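Local coordinates for metal transporter CNNM3 (Homo sapiens, PDB 6DFD), which probably takes part in magnesium efflux across the membrane, a process in which the cyclic nucleotide-binding homology domain of this family mediates dimerization and is required for activity, at residues A[100-103]-A[109-112]; A[80-85]-A[196-201]; A[130-133]-A[137-140]. The protein carries 6 engineered substitutions. All coordinates share one frame; numbering follows the deposited sequence.

Contact 1 of 3, residues A[100-103]-A[109-112]; sequences YLYQ and DYFI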
loop_
_atom_site.group_PDB
_atom_site.type_symbol
_atom_site.label_atom_id
_atom_site.label_comp_id
_atom_site.label_asym_id
_atom_site.label_seq_id
_atom_site.Cartn_x
_atom_site.Cartn_y
_atom_site.Cartn_z
ATOM N N TYR A 100 -8.666 -5.168 12.057
ATOM C CA TYR A 100 -7.242 -5.225 11.747
ATOM C C TYR A 100 -6.891 -6.590 11.176
ATOM O O TYR A 100 -7.119 -7.620 11.821
ATOM C CB TYR A 100 -6.397 -4.934 12.985
ATOM C CG TYR A 100 -6.474 -3.484 13.382
ATOM C CD1 TYR A 100 -7.516 -3.026 14.161
ATOM C CD2 TYR A 100 -5.523 -2.569 12.946
ATOM C CE1 TYR A 100 -7.610 -1.694 14.519
ATOM C CE2 TYR A 100 -5.609 -1.231 13.300
ATOM C CZ TYR A 100 -6.655 -0.804 14.086
ATOM O OH TYR A 100 -6.752 0.520 14.448
ATOM N N LEU A 101 -6.327 -6.588 9.974
ATOM C CA LEU A 101 -5.813 -7.803 9.353
ATOM C C LEU A 101 -4.358 -8.057 9.721
ATOM O O LEU A 101 -3.943 -9.215 9.875
ATOM C CB LEU A 101 -5.949 -7.701 7.835
ATOM C CG LEU A 101 -7.341 -7.390 7.277
ATOM C CD1 LEU A 101 -7.306 -7.400 5.748
ATOM C CD2 LEU A 101 -8.373 -8.377 7.805
ATOM N N TYR A 102 -3.577 -6.987 9.862
ATOM C CA TYR A 102 -2.184 -7.069 10.265
ATOM C C TYR A 102 -1.878 -5.908 11.194
ATOM O O TYR A 102 -2.455 -4.825 11.066
ATOM C CB TYR A 102 -1.241 -7.023 9.063
ATOM C CG TYR A 102 -1.435 -8.187 8.132
ATOM C CD1 TYR A 102 -0.725 -9.363 8.312
ATOM C CD2 TYR A 102 -2.341 -8.116 7.084
ATOM C CE1 TYR A 102 -0.902 -10.440 7.463
ATOM C CE2 TYR A 102 -2.526 -9.188 6.228
ATOM C CZ TYR A 102 -1.799 -10.348 6.428
ATOM O OH TYR A 102 -1.972 -11.428 5.593
ATOM N N GLN A 103 -0.961 -6.141 12.128
ATOM C CA GLN A 103 -0.533 -5.095 13.042
ATOM C C GLN A 103 0.979 -5.139 13.160
ATOM O O GLN A 103 1.552 -6.208 13.395
ATOM C CB GLN A 103 -1.193 -5.262 14.409
ATOM C CG GLN A 103 -2.706 -5.185 14.332
ATOM C CD GLN A 103 -3.370 -5.551 15.631
ATOM O OE1 GLN A 103 -4.014 -6.596 15.742
ATOM N NE2 GLN A 103 -3.216 -4.693 16.629
ATOM N N ASP A 109 0.733 -15.339 10.723
ATOM C CA ASP A 109 1.061 -16.545 9.973
ATOM C C ASP A 109 0.029 -16.826 8.886
ATOM O O ASP A 109 -0.241 -17.991 8.568
ATOM C CB ASP A 109 1.190 -17.755 10.904
ATOM C CG ASP A 109 -0.137 -18.180 11.500
ATOM O OD1 ASP A 109 -1.070 -17.353 11.541
ATOM O OD2 ASP A 109 -0.245 -19.350 11.924
ATOM N N TYR A 110 -0.540 -15.783 8.289
ATOM C CA TYR A 110 -1.449 -15.985 7.173
ATOM C C TYR A 110 -1.241 -14.927 6.102
ATOM O O TYR A 110 -0.754 -13.822 6.360
ATOM C CB TYR A 110 -2.913 -15.989 7.620
ATOM C CG TYR A 110 -3.304 -14.803 8.482
ATOM C CD1 TYR A 110 -3.552 -13.564 7.916
ATOM C CD2 TYR A 110 -3.424 -14.935 9.860
ATOM C CE1 TYR A 110 -3.910 -12.476 8.701
ATOM C CE2 TYR A 110 -3.788 -13.856 10.657
ATOM C CZ TYR A 110 -4.025 -12.633 10.072
ATOM O OH TYR A 110 -4.380 -11.566 10.867
ATOM N N PHE A 111 -1.605 -15.317 4.886
ATOM C CA PHE A 111 -1.632 -14.475 3.702
ATOM C C PHE A 111 -3.078 -14.080 3.441
ATOM O O PHE A 111 -3.989 -14.888 3.643
ATOM C CB PHE A 111 -1.052 -15.261 2.520
ATOM C CG PHE A 111 -1.417 -14.735 1.165
ATOM C CD1 PHE A 111 -2.608 -15.111 0.550
ATOM C CD2 PHE A 111 -0.544 -13.918 0.471
ATOM C CE1 PHE A 111 -2.933 -14.644 -0.702
ATOM C CE2 PHE A 111 -0.867 -13.446 -0.794
ATOM C CZ PHE A 111 -2.061 -13.810 -1.380
ATOM N N ILE A 112 -3.290 -12.836 3.013
ATOM C CA ILE A 112 -4.624 -12.345 2.692
ATOM C C ILE A 112 -4.621 -11.689 1.322
ATOM O O ILE A 112 -3.716 -10.917 0.986
ATOM C CB ILE A 112 -5.140 -11.357 3.760
ATOM C CG1 ILE A 112 -5.484 -12.126 5.035
ATOM C CG2 ILE A 112 -6.360 -10.601 3.246
ATOM C CD1 ILE A 112 -5.762 -11.253 6.218
#
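Y102 and Y110 lie alongside each other, pointing in opposite directions, and each hydroxyl bonds to a backbone carbonyl on the other side. The contact spans the interior of the beta-barrel (cupin-like) fold of the CNBH domain. The segments lie on strands 100-102 and 110-114, one in each antiparallel sheet. Y110 OH donates to L101 O over 2.6 Å, with the donor 22° out of the carbonyl plane. In return, Y102 OH donates to Y110 O over 2.8 Å. This second approach is from above the carbonyl, 41° out of its plane. Both hydroxyls thus have an acceptor, and both ends of the ring pair are fixed. The rings touch at Y102 CZ and Y110 CE1, 3.8 Å apart. Their planes are neither parallel nor perpendicular.

I112 points its CB toward segment 100-103 and supplies the apolar part. Its CD1 packs 3.8 Å from Y102 CE2, and the L101 side chain crosses that of I112 at about a right angle. Y110 takes a sterically tight rotamer, with CG between the backbone N and the carbonyl carbon (chi1 51°), and in it the ring extends to L101.

Further out, Y102 meets the ring of Y181 edge-to-face, and Y110 has a cation-pi partner in K193. A classic beta bulge places L101 and Y102 together opposite V183. L191 packs on both L101 and I112. The close approach of L101 and I112 is CB to CD1, at 3.9 Å.

Contact 2 of 3, residues A[80-85]-A[196-201]; sequences HPSVNQ and RLQYLN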
loop_
_atom_site.group_PDB
_atom_site.type_symbol
_atom_site.label_atom_id
_atom_site.label_comp_id
_atom_site.label_asym_id
_atom_site.label_seq_id
_atom_site.Cartn_x
_atom_site.Cartn_y
_atom_site.Cartn_z
ATOM N N HIS A 80 -11.952 -23.845 -0.249
ATOM C CA HIS A 80 -12.239 -24.363 1.078
ATOM C C HIS A 80 -12.944 -23.304 1.926
ATOM O O HIS A 80 -12.581 -22.122 1.880
ATOM C CB HIS A 80 -10.964 -24.824 1.777
ATOM C CG HIS A 80 -11.225 -25.639 3.003
ATOM N ND1 HIS A 80 -11.702 -25.088 4.171
ATOM C CD2 HIS A 80 -11.096 -26.966 3.238
ATOM C CE1 HIS A 80 -11.848 -26.037 5.078
ATOM N NE2 HIS A 80 -11.487 -27.187 4.538
ATOM N N PRO A 81 -13.952 -23.694 2.720
ATOM C CA PRO A 81 -14.681 -22.686 3.510
ATOM C C PRO A 81 -13.799 -21.834 4.409
ATOM O O PRO A 81 -14.043 -20.626 4.519
ATOM C CB PRO A 81 -15.666 -23.536 4.326
ATOM C CG PRO A 81 -15.886 -24.748 3.502
ATOM C CD PRO A 81 -14.585 -25.025 2.815
ATOM N N SER A 82 -12.795 -22.420 5.074
ATOM C CA SER A 82 -11.989 -21.651 6.021
ATOM C C SER A 82 -11.131 -20.595 5.333
ATOM O O SER A 82 -10.696 -19.641 5.991
ATOM C CB SER A 82 -11.103 -22.587 6.844
ATOM O OG SER A 82 -10.109 -23.188 6.036
ATOM N N VAL A 83 -10.894 -20.731 4.027
ATOM C CA VAL A 83 -10.084 -19.762 3.294
ATOM C C VAL A 83 -10.906 -18.552 2.887
ATOM O O VAL A 83 -10.349 -17.475 2.629
ATOM C CB VAL A 83 -9.455 -20.469 2.078
ATOM C CG1 VAL A 83 -8.771 -19.486 1.133
ATOM C CG2 VAL A 83 -8.482 -21.530 2.562
ATOM N N ASN A 84 -12.219 -18.696 2.847
ATOM C CA ASN A 84 -13.116 -17.626 2.447
ATOM C C ASN A 84 -13.626 -16.964 3.713
ATOM O O ASN A 84 -14.397 -17.566 4.463
ATOM C CB ASN A 84 -14.252 -18.180 1.599
ATOM C CG ASN A 84 -13.782 -18.550 0.215
ATOM O OD1 ASN A 84 -13.774 -17.710 -0.682
ATOM N ND2 ASN A 84 -13.348 -19.803 0.040
ATOM N N GLN A 85 -13.188 -15.729 3.950
ATOM C CA GLN A 85 -13.487 -15.054 5.204
ATOM C C GLN A 85 -14.034 -13.669 4.906
ATOM O O GLN A 85 -13.951 -13.167 3.790
ATOM C CB GLN A 85 -12.247 -14.949 6.101
ATOM C CG GLN A 85 -11.582 -16.288 6.440
ATOM C CD GLN A 85 -12.221 -17.008 7.610
ATOM O OE1 GLN A 85 -13.239 -16.572 8.152
ATOM N NE2 GLN A 85 -11.614 -18.119 8.015
ATOM N N ARG A 196 -0.145 -20.412 6.972
ATOM C CA ARG A 196 1.082 -21.122 6.647
ATOM C C ARG A 196 0.847 -22.626 6.614
ATOM O O ARG A 196 1.351 -23.319 5.725
ATOM C CB ARG A 196 2.167 -20.760 7.658
ATOM C CG ARG A 196 3.501 -21.445 7.411
ATOM C CD ARG A 196 4.612 -20.817 8.242
ATOM N NE ARG A 196 4.190 -20.544 9.615
ATOM C CZ ARG A 196 4.983 -20.053 10.563
ATOM N NH1 ARG A 196 6.255 -19.780 10.302
ATOM N NH2 ARG A 196 4.502 -19.840 11.782
ATOM N N LEU A 197 0.081 -23.153 7.574
ATOM C CA LEU A 197 -0.171 -24.590 7.593
ATOM C C LEU A 197 -0.999 -25.013 6.388
ATOM O O LEU A 197 -0.749 -26.065 5.798
ATOM C CB LEU A 197 -0.872 -24.995 8.890
ATOM C CG LEU A 197 -0.006 -25.058 10.151
ATOM C CD1 LEU A 197 -0.856 -25.441 11.358
ATOM C CD2 LEU A 197 1.145 -26.043 9.987
ATOM N N GLN A 198 -1.988 -24.207 6.003
ATOM C CA GLN A 198 -2.771 -24.543 4.816
ATOM C C GLN A 198 -1.905 -24.496 3.566
ATOM O O GLN A 198 -2.023 -25.351 2.679
ATOM C CB GLN A 198 -3.947 -23.589 4.675
ATOM C CG GLN A 198 -5.003 -23.725 5.749
ATOM C CD GLN A 198 -6.013 -22.591 5.688
ATOM O OE1 GLN A 198 -5.668 -21.455 5.373
ATOM N NE2 GLN A 198 -7.270 -22.902 5.973
ATOM N N TYR A 199 -1.029 -23.499 3.477
ATOM C CA TYR A 199 -0.131 -23.395 2.331
ATOM C C TYR A 199 0.785 -24.610 2.245
ATOM O O TYR A 199 0.858 -25.273 1.204
ATOM C CB TYR A 199 0.681 -22.102 2.436
ATOM C CG TYR A 199 1.731 -21.953 1.364
ATOM C CD1 TYR A 199 1.380 -21.591 0.066
ATOM C CD2 TYR A 199 3.068 -22.171 1.642
ATOM C CE1 TYR A 199 2.333 -21.454 -0.916
ATOM C CE2 TYR A 199 4.028 -22.036 0.663
ATOM C CZ TYR A 199 3.656 -21.672 -0.615
ATOM O OH TYR A 199 4.617 -21.549 -1.600
ATOM N N LEU A 200 1.485 -24.924 3.335
ATOM C CA LEU A 200 2.418 -26.049 3.323
ATOM C C LEU A 200 1.696 -27.368 3.064
ATOM O O LEU A 200 2.217 -28.246 2.359
ATOM C CB LEU A 200 3.182 -26.103 4.646
ATOM C CG LEU A 200 3.990 -24.847 4.987
ATOM C CD1 LEU A 200 4.600 -24.960 6.375
ATOM C CD2 LEU A 200 5.073 -24.575 3.951
ATOM N N ASN A 201 0.499 -27.532 3.637
ATOM C CA ASN A 201 -0.300 -28.714 3.332
ATOM C C ASN A 201 -0.603 -28.788 1.847
ATOM O O ASN A 201 -0.553 -29.868 1.246
ATOM C CB ASN A 201 -1.599 -28.702 4.138
ATOM C CG ASN A 201 -1.382 -29.055 5.596
ATOM O OD1 ASN A 201 -0.508 -29.857 5.926
ATOM N ND2 ASN A 201 -2.176 -28.457 6.477
#
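The carboxamide of Q198 has V83 CG2 to one side of its plane and S82 OG close to its nitrogen. V83 CG2 sits 3.9 Å from Q198 NE2 and 4.0 Å from Q198 OE1, so it lies off one face, near the rim, at similar distances from the nitrogen and the oxygen. S82 OG lies 2.9 Å from Q198 NE2. The second flat group, the imidazole of H80, stays within its own segment. One of its faces carries P81 CD, offset toward the rim. At its edge, in the ring plane, is the backbone N of S82, which donates to H80 ND1 over 3.0 Å.

Residues 81-83 have helical backbone angles, and further bonds tighten this turn. V83 N donates to H80 O, and so does the side chain of N84, through ND2 at 3.1 Å. The two donors reach this carbonyl oxygen from opposite faces of its plane. N84 N closes the turn further by bonding to P81 O. Together these bonds fix the backbone that presents S82 and V83 to the helix.

Q198 reaches across with an extended chain, its CG anti to the carbonyl carbon (chi1 -67°). Its stronger polar partner is outside the two segments: OE1 accepts from the backbone N of T195, just before the first turn of the helix. The head group is therefore held at its oxygen and supported by V83.

The contact is small and only partly buried. V83 continues inward onto I192 and V194 of strand 189-195, with which it also shares a backbone bond at K193. The turn after helix 71-78 thus meets the start of helix 196-207, beside strand 84-87, the outermost of its sheet within this chain.

Contact 3 of 3, residues A[130-133]-A[137-140]; sequences FENG and YYGV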
loop_
_atom_site.group_PDB
_atom_site.type_symbol
_atom_site.label_atom_id
_atom_site.label_comp_id
_atom_site.label_asym_id
_atom_site.label_seq_id
_atom_site.Cartn_x
_atom_site.Cartn_y
_atom_site.Cartn_z
ATOM N N PHE A 130 -1.581 4.621 2.981
ATOM C CA PHE A 130 -2.353 4.732 1.757
ATOM C C PHE A 130 -3.435 3.664 1.744
ATOM O O PHE A 130 -3.381 2.676 2.480
ATOM C CB PHE A 130 -1.465 4.644 0.511
ATOM C CG PHE A 130 -0.473 3.522 0.540
ATOM C CD1 PHE A 130 -0.839 2.248 0.149
ATOM C CD2 PHE A 130 0.829 3.749 0.946
ATOM C CE1 PHE A 130 0.079 1.211 0.173
ATOM C CE2 PHE A 130 1.751 2.724 0.972
ATOM C CZ PHE A 130 1.378 1.451 0.585
ATOM N N GLU A 131 -4.432 3.895 0.904
ATOM C CA GLU A 131 -5.602 3.034 0.820
ATOM C C GLU A 131 -5.452 2.066 -0.344
ATOM O O GLU A 131 -5.005 2.445 -1.427
ATOM C CB GLU A 131 -6.874 3.869 0.651
ATOM C CG GLU A 131 -8.148 3.045 0.534
ATOM C CD GLU A 131 -9.405 3.904 0.613
ATOM O OE1 GLU A 131 -9.312 5.054 1.097
ATOM O OE2 GLU A 131 -10.476 3.430 0.174
ATOM N N ASN A 132 -5.835 0.818 -0.109
ATOM C CA ASN A 132 -5.784 -0.239 -1.106
ATOM C C ASN A 132 -7.157 -0.874 -1.221
ATOM O O ASN A 132 -7.940 -0.867 -0.264
ATOM C CB ASN A 132 -4.767 -1.316 -0.731
ATOM C CG ASN A 132 -3.352 -0.953 -1.131
ATOM O OD1 ASN A 132 -3.121 -0.005 -1.881
ATOM N ND2 ASN A 132 -2.393 -1.714 -0.625
ATOM N N GLY A 133 -7.436 -1.439 -2.393
ATOM C CA GLY A 133 -8.712 -2.053 -2.679
ATOM C C GLY A 133 -8.570 -3.494 -3.143
ATOM O O GLY A 133 -7.640 -4.229 -2.754
ATOM N N TYR A 137 -2.852 -7.714 -1.848
ATOM C CA TYR A 137 -2.593 -8.867 -0.996
ATOM C C TYR A 137 -1.424 -8.588 -0.065
ATOM O O TYR A 137 -0.620 -7.683 -0.294
ATOM C CB TYR A 137 -2.323 -10.122 -1.826
ATOM C CG TYR A 137 -1.180 -9.952 -2.788
ATOM C CD1 TYR A 137 0.126 -10.163 -2.385
ATOM C CD2 TYR A 137 -1.410 -9.565 -4.102
ATOM C CE1 TYR A 137 1.183 -10.012 -3.276
ATOM C CE2 TYR A 137 -0.364 -9.409 -4.993
ATOM C CZ TYR A 137 0.926 -9.634 -4.572
ATOM O OH TYR A 137 1.970 -9.478 -5.452
ATOM N N TYR A 138 -1.347 -9.396 0.994
ATOM C CA TYR A 138 -0.503 -9.133 2.152
ATOM C C TYR A 138 -0.063 -10.461 2.737
ATOM O O TYR A 138 -0.711 -11.491 2.541
ATOM C CB TYR A 138 -1.247 -8.324 3.234
ATOM C CG TYR A 138 -1.957 -7.144 2.635
ATOM C CD1 TYR A 138 -1.319 -5.919 2.510
ATOM C CD2 TYR A 138 -3.234 -7.276 2.112
ATOM C CE1 TYR A 138 -1.946 -4.846 1.903
ATOM C CE2 TYR A 138 -3.867 -6.214 1.499
ATOM C CZ TYR A 138 -3.214 -5.000 1.398
ATOM O OH TYR A 138 -3.830 -3.928 0.779
ATOM N N GLY A 139 1.041 -10.418 3.474
ATOM C CA GLY A 139 1.444 -11.546 4.291
ATOM C C GLY A 139 2.108 -12.677 3.543
ATOM O O GLY A 139 2.120 -13.801 4.045
ATOM N N VAL A 140 2.663 -12.418 2.356
ATOM C CA VAL A 140 3.372 -13.469 1.621
ATOM C C VAL A 140 4.491 -14.051 2.470
ATOM O O VAL A 140 4.733 -15.265 2.459
ATOM C CB VAL A 140 3.906 -12.917 0.284
ATOM C CG1 VAL A 140 4.896 -13.881 -0.360
ATOM C CG2 VAL A 140 2.749 -12.645 -0.667
#
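N132 meets Y138 with its side chain directed at the tyrosine hydroxyl. N132 CB points toward segment 137-140 and comes first, 3.2 Å from Y138 OH. N132 CG follows at 3.6 Å from Y138 OH. The head group beyond it lies at the edge of the Y138 ring, near its plane. The amide and the phenol ring are turned 33° against each other. CG of N132 is anti to its carbonyl carbon, with chi1 at -83°, and this lays the amide beside the end of the tyrosine.

Y138 OH has a polar partner outside the two segments, a hydrogen bond with T136 OG1 in the short connection between them. G133 O bonds to the same threonine hydroxyl, so T136 links the strand end to the tyrosine tip.

In the barrel of the CNBH domain, strands 128-132 and 137-138 are, within this chain, outermost strands of two different antiparallel sheets. The Y138 side chain reaches from its own sheet, where the residue shares a backbone hydrogen bond with I112, to V119 and V121 of the other. N132 rests on V121 as well, and its backbone is bonded to V119.

The second subunit comes up to this edge. The ring of F130 meets F130 of the second subunit, N132 packs on that same F130, and Y138 touches L128 of the second subunit. This places the contact at the subunit interface, consistent with the role of the domain in dimerization. E131 instead forms a salt bridge with R118, through OE2 and NE.

How the contacts relate
From the N terminus, helix 71-78 leads into 80-85, where the chain opens the long loop that contact 2 closes at 196-201. Contacts 1 and 3 both nest inside it. They follow in series: the short loop 100-103 to 109-112 closes before 130-133 to 137-140 opens. Each of these two joins one sheet of the barrel to the other. They also touch, since I112 O bonds to Y138 N between adjacent strands. Contact 2 brings helix 196-207 against the turn after helix 71-78. It meets contact 1 through D109 O and R196 N, but lies about 7 Å from contact 3 at nearest atoms.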